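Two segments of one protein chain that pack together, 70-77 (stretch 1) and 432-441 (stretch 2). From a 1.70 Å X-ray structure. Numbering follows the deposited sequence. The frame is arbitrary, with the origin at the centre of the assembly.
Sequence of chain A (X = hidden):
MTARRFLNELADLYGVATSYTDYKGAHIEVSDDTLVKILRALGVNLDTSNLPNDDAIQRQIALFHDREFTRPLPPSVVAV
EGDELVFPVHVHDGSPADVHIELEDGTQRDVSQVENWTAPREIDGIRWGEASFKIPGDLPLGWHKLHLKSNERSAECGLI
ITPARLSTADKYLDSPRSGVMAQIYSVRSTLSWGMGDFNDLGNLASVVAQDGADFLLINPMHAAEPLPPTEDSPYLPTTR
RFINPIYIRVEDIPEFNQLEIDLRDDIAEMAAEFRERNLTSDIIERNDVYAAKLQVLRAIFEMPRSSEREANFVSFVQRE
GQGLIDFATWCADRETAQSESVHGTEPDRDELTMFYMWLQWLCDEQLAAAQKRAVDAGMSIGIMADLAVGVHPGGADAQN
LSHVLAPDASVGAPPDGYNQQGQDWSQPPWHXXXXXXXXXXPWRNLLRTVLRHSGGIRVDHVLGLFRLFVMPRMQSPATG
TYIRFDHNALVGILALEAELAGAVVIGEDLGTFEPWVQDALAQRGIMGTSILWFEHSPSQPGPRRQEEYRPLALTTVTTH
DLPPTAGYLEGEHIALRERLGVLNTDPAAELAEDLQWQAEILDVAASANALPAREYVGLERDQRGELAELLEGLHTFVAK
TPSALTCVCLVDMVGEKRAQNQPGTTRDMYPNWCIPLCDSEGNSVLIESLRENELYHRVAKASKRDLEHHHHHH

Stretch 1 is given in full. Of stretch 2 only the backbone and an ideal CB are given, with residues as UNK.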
# COMPACT_ATOMS: atom_id res chain seq x y z
N THR A 70 -25.97 -1.75 24.55
CA THR A 70 -25.83 -0.46 25.20
C THR A 70 -25.01 0.53 24.37
O THR A 70 -24.70 1.61 24.83
CB THR A 70 -25.26 -0.61 26.61
OG1 THR A 70 -24.01 -1.32 26.54
CG2 THR A 70 -26.23 -1.45 27.38
N ARG A 71 -24.72 0.22 23.12
CA ARG A 71 -24.11 1.18 22.19
C ARG A 71 -25.14 2.21 21.76
O ARG A 71 -26.10 1.85 21.09
CB ARG A 71 -23.63 0.47 20.91
CG ARG A 71 -22.31 -0.30 21.00
CD ARG A 71 -21.83 -0.67 19.59
NE ARG A 71 -20.61 -1.49 19.64
CZ ARG A 71 -19.38 -0.99 19.83
NH1 ARG A 71 -18.34 -1.85 19.87
NH2 ARG A 71 -19.20 0.29 20.01
N PRO A 72 -24.95 3.45 22.13
CA PRO A 72 -26.00 4.38 21.81
C PRO A 72 -26.15 4.58 20.31
O PRO A 72 -27.29 4.56 19.79
CB PRO A 72 -25.57 5.66 22.54
CG PRO A 72 -24.72 5.18 23.69
CD PRO A 72 -23.96 4.02 23.09
N LEU A 73 -25.01 4.73 19.61
CA LEU A 73 -24.95 4.68 18.17
C LEU A 73 -24.02 3.54 17.77
O LEU A 73 -23.21 3.09 18.60
CB LEU A 73 -24.39 5.97 17.59
CG LEU A 73 -25.40 7.15 17.60
CD1 LEU A 73 -24.72 8.44 17.38
CD2 LEU A 73 -26.50 6.92 16.55
N PRO A 74 -24.03 3.18 16.50
CA PRO A 74 -23.05 2.19 16.06
C PRO A 74 -21.65 2.79 16.16
O PRO A 74 -21.46 4.02 16.29
CB PRO A 74 -23.45 1.88 14.62
CG PRO A 74 -24.87 2.30 14.55
CD PRO A 74 -25.03 3.47 15.45
N PRO A 75 -20.63 1.91 16.12
CA PRO A 75 -19.24 2.45 16.12
C PRO A 75 -19.06 3.50 15.04
O PRO A 75 -18.48 4.55 15.31
CB PRO A 75 -18.39 1.20 15.76
CG PRO A 75 -19.23 0.06 16.16
CD PRO A 75 -20.68 0.42 16.00
N SER A 76 -19.56 3.20 13.82
CA SER A 76 -19.75 4.16 12.72
C SER A 76 -20.75 3.53 11.73
O SER A 76 -21.06 2.36 11.87
CB SER A 76 -18.45 4.55 12.07
OG SER A 76 -17.69 3.39 11.71
N VAL A 77 -21.18 4.30 10.74
CA VAL A 77 -22.11 3.83 9.73
C VAL A 77 -21.59 4.22 8.37
O VAL A 77 -21.28 5.39 8.12
CB VAL A 77 -23.47 4.50 9.95
CG1 VAL A 77 -24.41 4.14 8.79
CG2 VAL A 77 -24.05 4.16 11.33
N UNK A 432 -10.28 -4.64 14.09
CA UNK A 432 -11.50 -4.46 13.30
C UNK A 432 -12.62 -3.61 13.92
O UNK A 432 -13.36 -2.97 13.16
CB UNK A 432 -12.07 -5.84 12.99
N UNK A 433 -12.82 -3.71 15.23
CA UNK A 433 -13.84 -2.87 15.91
C UNK A 433 -13.37 -1.50 16.26
O UNK A 433 -14.08 -0.50 16.06
CB UNK A 433 -14.32 -3.55 17.19
N UNK A 434 -12.21 -1.38 16.89
CA UNK A 434 -11.74 -0.09 17.34
C UNK A 434 -11.47 0.87 16.20
O UNK A 434 -11.73 2.06 16.32
CB UNK A 434 -10.47 -0.26 18.18
N UNK A 435 -11.01 0.37 15.05
CA UNK A 435 -10.84 1.22 13.90
C UNK A 435 -12.23 1.80 13.53
O UNK A 435 -12.32 2.93 13.21
CB UNK A 435 -10.22 0.45 12.74
N UNK A 436 -13.28 0.97 13.57
CA UNK A 436 -14.63 1.41 13.23
C UNK A 436 -15.18 2.41 14.29
O UNK A 436 -15.95 3.37 13.93
CB UNK A 436 -15.55 0.20 13.11
N UNK A 437 -14.82 2.20 15.54
CA UNK A 437 -15.20 3.09 16.64
C UNK A 437 -14.59 4.46 16.46
O UNK A 437 -15.13 5.44 16.92
CB UNK A 437 -14.77 2.50 17.99
N UNK A 438 -13.44 4.50 15.82
CA UNK A 438 -12.76 5.74 15.54
C UNK A 438 -13.19 6.31 14.20
O UNK A 438 -12.57 7.18 13.69
CB UNK A 438 -11.24 5.53 15.57
N UNK A 439 -14.23 5.75 13.61
CA UNK A 439 -14.80 6.31 12.41
C UNK A 439 -13.93 6.15 11.18
O UNK A 439 -14.07 6.85 10.23
CB UNK A 439 -15.09 7.79 12.63
N UNK A 440 -13.02 5.20 11.25
CA UNK A 440 -12.08 4.89 10.19
C UNK A 440 -11.15 6.08 9.87
O UNK A 440 -10.58 6.17 8.76
CB UNK A 440 -12.85 4.47 8.93
N UNK A 441 -11.03 7.04 10.78
CA UNK A 441 -10.32 8.24 10.44
C UNK A 441 -8.83 7.98 10.14
O UNK A 441 -8.30 8.63 9.22
CB UNK A 441 -10.46 9.25 11.58

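Position 432 lies beyond the reach of stretch 1, and its phi of -56° is one that a proline ring tolerates; many residues would fit, and the deposited one is Pro432.

At position 433 the CA-to-CB bond points sideways, and the ideal CB stands 5.1 Å from Arg71 NH1. The Arg71 side chain arrives here extended, so an aliphatic group could pack beside it and an acidic one could engage its charge. The residue is Val433, whose CG1 lies 3.6 Å from Arg71 NH1, an apolar flank to the guanidinium.

Positions 434 and 435 have helical backbone angles and no atom of stretch 1 near their ideal CB, so this contact restricts neither. They are Arg434, directed away, and Leu435.

Position 436 is tighter. Its ideal CB is 4.0 Å from Pro75 CB and 4.1 Å from Ser76 OG, which favours a small side chain, with alanine or serine the simplest choices. Ala436 places its CB 4.1 Å from Pro75 CB in an apolar contact. The backbone carbonyl here, which any residue would supply, also takes part: Ser76 OG donates a hydrogen bond to Ala436 O at 2.8 Å, and the same Ala436 O accepts from the backbone N of position 439 at 3.0 Å as the chain leaves the helix.

At position 437 CA-to-CB points away, yet the ideal CB is 4.4 Å from Pro75 CB and 5.3 Å from Arg71 NH2. A flexible side chain could therefore bend back to the arginine; an acid would answer its charge, and glutamine could offer an oxygen. Glu437 does so with chi1 m and chi2 t. Its OE2 accepts from Arg71 NH1 at 2.9 Å and Arg71 NH2 at 3.1 Å, near the guanidinium plane, forming a salt bridge, while Glu437 CG lies 3.8 Å from Pro75 CB. A water lies between the backbones, its O within hydrogen-bonding distance of Pro75 O (2.9 Å) and Glu437 O (2.7 Å).

Position 438 points away and leaves helical geometry, so polar residues would serve well; it is Glu438, the start of a type I' turn.

Position 439, with phi 71°, favours glycine, though asparagine could also adopt it. Gly439 brings its CA to 4.1 Å from Ser76 CB.

Position 440 also has positive phi (61°), for which glycine or asparagine would be expected. Its CB points sideways with no close neighbour in stretch 1. Tyr440 instead turns its ring edge to Ser76, with CE2 3.6 Å from Ser76 OG.

Position 441 is helical and out of reach; Ile441 closes the turn through its N to Glu438 O (3.3 Å).

Stretch 2, residues 432-441: PVRLAEEGYI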
# COMPACT_ATOMS: atom_id res chain seq x y z
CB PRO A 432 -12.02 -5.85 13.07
CG PRO A 432 -10.83 -6.76 13.31
CD PRO A 432 -9.87 -6.04 14.20
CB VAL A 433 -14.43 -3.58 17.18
CG1 VAL A 433 -15.47 -2.71 17.90
CG2 VAL A 433 -14.99 -4.93 16.79
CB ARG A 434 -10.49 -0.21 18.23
CG ARG A 434 -10.79 -0.98 19.49
CD ARG A 434 -9.57 -1.16 20.33
NE ARG A 434 -10.04 -1.86 21.52
CZ ARG A 434 -9.32 -2.66 22.32
NH1 ARG A 434 -8.03 -2.86 22.10
NH2 ARG A 434 -9.92 -3.25 23.35
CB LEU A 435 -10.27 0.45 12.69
CG LEU A 435 -10.02 1.32 11.44
CD1 LEU A 435 -9.14 2.52 11.63
CD2 LEU A 435 -9.54 0.47 10.32
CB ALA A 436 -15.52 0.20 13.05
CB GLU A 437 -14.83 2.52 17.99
CG GLU A 437 -15.67 1.32 18.35
CD GLU A 437 -15.31 0.70 19.68
OE1 GLU A 437 -14.16 0.84 20.10
OE2 GLU A 437 -16.17 0.08 20.29
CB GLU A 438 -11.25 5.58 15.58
CG GLU A 438 -10.72 5.36 16.97
CD GLU A 438 -10.94 6.54 17.88
OE1 GLU A 438 -10.73 7.68 17.48
OE2 GLU A 438 -11.31 6.30 19.02
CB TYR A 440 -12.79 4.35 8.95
CG TYR A 440 -13.39 3.00 9.16
CD1 TYR A 440 -12.62 1.83 8.91
CD2 TYR A 440 -14.72 2.83 9.56
CE1 TYR A 440 -13.13 0.57 9.16
CE2 TYR A 440 -15.25 1.58 9.75
CZ TYR A 440 -14.43 0.42 9.61
OH TYR A 440 -14.87 -0.85 9.75
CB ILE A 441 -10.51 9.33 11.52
CG1 ILE A 441 -11.99 9.75 11.58
CG2 ILE A 441 -9.53 10.48 11.30
CD1 ILE A 441 -12.54 10.45 10.33
O HOH W 1 -17.66 5.51 17.89
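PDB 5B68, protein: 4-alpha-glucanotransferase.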